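Local coordinates for alkaline phosphatase (Thermus thermophilus, PDB 7KWD), which probably hydrolyses phosphate monoesters as a homodimeric alkaline phosphatase that binds two zinc ions and one magnesium ion, at residues 195-200 and 207-212. Sequence-based numbering, arbitrary orientation.
Sequences DLYAAF and VVRTPE
Y197 and V207 bring helix 196-202 up against the short strand 206-208, their CA atoms 7.0 Å apart, and no hydrogen bond joins the two segments. The helix packs on this strand in the alpha/beta fold of the alkaline phosphatase family, away from the metal sites; the strand pairs in parallel with 222-225. Y197 suits the junction because its ring offers a flat surface to a cation while its OH is hydrogen-bonded to D182 OD1. R209 has the long chain, extended from CG to NE, that carries a flat cation there. Its NH2 lies over one ring face, offset toward the rim, 3.2 Å from CG of Y197. This cation-pi contact puts CZ 10° off the ring normal, the two planes 53° apart. Beta-branched V207 sets CG1, anti to the backbone N, 3.3 Å from CD1 of Y197; this methyl also lies over one guanidinium face, offset toward its rim. Were Y197 replaced by alanine, R209 would probably lose its aromatic partner and D182 the hydroxyl. D195 suits the N-cap: its short carboxylate turns back, and OD1, 5.4 Å from the opposite charge of R209 NH2 and not in contact, accepts A198 N from above the carboxylate plane at 2.9 Å.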
loop_
_atom_site.group_PDB
_atom_site.type_symbol
_atom_site.label_atom_id
_atom_site.label_comp_id
_atom_site.label_asym_id
_atom_site.label_seq_id
_atom_site.Cartn_x
_atom_site.Cartn_y
_atom_site.Cartn_z
ATOM N N ASP A 195 44.200 -6.925 2.594
ATOM C CA ASP A 195 43.707 -7.496 1.320
ATOM C C ASP A 195 42.784 -8.679 1.638
ATOM O O ASP A 195 43.202 -9.840 1.678
ATOM C CB ASP A 195 44.870 -7.908 0.417
ATOM C CG ASP A 195 44.422 -8.412 -0.967
ATOM O OD1 ASP A 195 43.220 -8.699 -1.138
ATOM O OD2 ASP A 195 45.282 -8.508 -1.898
ATOM N N LEU A 196 41.498 -8.388 1.871
ATOM C CA LEU A 196 40.567 -9.467 2.188
ATOM C C LEU A 196 40.351 -10.395 1.000
ATOM O O LEU A 196 40.059 -11.581 1.183
ATOM C CB LEU A 196 39.222 -8.907 2.621
ATOM C CG LEU A 196 38.795 -9.024 4.061
ATOM C CD1 LEU A 196 37.240 -8.857 4.038
ATOM C CD2 LEU A 196 39.176 -10.269 4.748
ATOM N N TYR A 197 40.483 -9.882 -0.224
ATOM C CA TYR A 197 40.374 -10.764 -1.380
ATOM C C TYR A 197 41.372 -11.893 -1.276
ATOM O O TYR A 197 41.030 -13.071 -1.463
ATOM C CB TYR A 197 40.593 -9.984 -2.669
ATOM C CG TYR A 197 39.399 -9.106 -3.017
ATOM C CD1 TYR A 197 38.159 -9.657 -3.304
ATOM C CD2 TYR A 197 39.518 -7.740 -3.034
ATOM C CE1 TYR A 197 37.086 -8.867 -3.598
ATOM C CE2 TYR A 197 38.457 -6.943 -3.356
ATOM C CZ TYR A 197 37.242 -7.510 -3.627
ATOM O OH TYR A 197 36.182 -6.703 -3.944
ATOM N N ALA A 198 42.618 -11.546 -0.956
ATOM C CA ALA A 198 43.653 -12.560 -0.815
ATOM C C ALA A 198 43.270 -13.569 0.250
ATOM O O ALA A 198 43.507 -14.768 0.087
ATOM C CB ALA A 198 45.001 -11.910 -0.474
ATOM N N ALA A 199 42.667 -13.098 1.350
ATOM C CA ALA A 199 42.313 -14.008 2.436
ATOM C C ALA A 199 41.192 -14.958 2.019
ATOM O O ALA A 199 41.199 -16.138 2.382
ATOM C CB ALA A 199 41.919 -13.208 3.674
ATOM N N PHE A 200 40.224 -14.467 1.240
ATOM C CA PHE A 200 39.218 -15.370 0.693
ATOM C C PHE A 200 39.851 -16.367 -0.265
ATOM O O PHE A 200 39.546 -17.563 -0.236
ATOM C CB PHE A 200 38.128 -14.572 -0.018
ATOM C CG PHE A 200 36.987 -14.089 0.888
ATOM C CD1 PHE A 200 37.109 -12.927 1.628
ATOM C CD2 PHE A 200 35.776 -14.779 0.936
ATOM C CE1 PHE A 200 36.064 -12.459 2.421
ATOM C CE2 PHE A 200 34.741 -14.333 1.726
ATOM C CZ PHE A 200 34.880 -13.159 2.470
ATOM N N VAL A 207 37.553 -15.516 -6.823
ATOM C CA VAL A 207 37.244 -14.106 -6.654
ATOM C C VAL A 207 36.987 -13.530 -8.031
ATOM O O VAL A 207 37.839 -13.639 -8.922
ATOM C CB VAL A 207 38.388 -13.361 -5.957
ATOM C CG1 VAL A 207 38.023 -11.923 -5.766
ATOM C CG2 VAL A 207 38.688 -13.994 -4.619
ATOM N N VAL A 208 35.826 -12.909 -8.201
ATOM C CA VAL A 208 35.417 -12.349 -9.478
ATOM C C VAL A 208 34.966 -10.922 -9.243
ATOM O O VAL A 208 34.381 -10.599 -8.208
ATOM C CB VAL A 208 34.285 -13.162 -10.164
ATOM C CG1 VAL A 208 34.860 -14.459 -10.784
ATOM C CG2 VAL A 208 33.157 -13.437 -9.171
ATOM N N ARG A 209 35.199 -10.080 -10.223
ATOM C CA ARG A 209 34.962 -8.653 -10.035
ATOM C C ARG A 209 34.248 -8.026 -11.210
ATOM O O ARG A 209 33.933 -6.831 -11.144
ATOM C CB ARG A 209 36.299 -7.906 -9.816
ATOM C CG ARG A 209 37.164 -8.403 -8.655
ATOM C CD ARG A 209 38.417 -7.517 -8.554
ATOM N NE ARG A 209 39.193 -7.701 -7.339
ATOM C CZ ARG A 209 39.984 -8.743 -7.092
ATOM N NH1 ARG A 209 40.086 -9.761 -7.966
ATOM N NH2 ARG A 209 40.668 -8.767 -5.952
ATOM N N THR A 210 33.979 -8.779 -12.266
ATOM C CA THR A 210 33.238 -8.288 -13.411
ATOM C C THR A 210 32.232 -9.331 -13.862
ATOM O O THR A 210 32.363 -10.517 -13.533
ATOM C CB THR A 210 34.146 -8.005 -14.615
ATOM O OG1 THR A 210 34.654 -9.255 -15.112
ATOM C CG2 THR A 210 35.303 -7.145 -14.207
ATOM N N PRO A 211 31.256 -8.924 -14.667
ATOM C CA PRO A 211 30.325 -9.907 -15.245
ATOM C C PRO A 211 31.037 -10.995 -16.017
ATOM O O PRO A 211 30.670 -12.185 -15.923
ATOM C CB PRO A 211 29.443 -9.049 -16.160
ATOM C CG PRO A 211 29.593 -7.651 -15.659
ATOM C CD PRO A 211 30.932 -7.535 -15.006
ATOM N N GLU A 212 32.058 -10.599 -16.780
ATOM C CA GLU A 212 32.805 -11.544 -17.595
ATOM C C GLU A 212 33.474 -12.576 -16.718
ATOM O O GLU A 212 33.386 -13.787 -16.975
ATOM C CB GLU A 212 33.865 -10.816 -18.424
ATOM C CG GLU A 212 33.330 -9.964 -19.569
ATOM C CD GLU A 212 32.662 -8.652 -19.122
ATOM O OE1 GLU A 212 32.857 -8.213 -17.948
ATOM O OE2 GLU A 212 31.914 -8.075 -19.957
#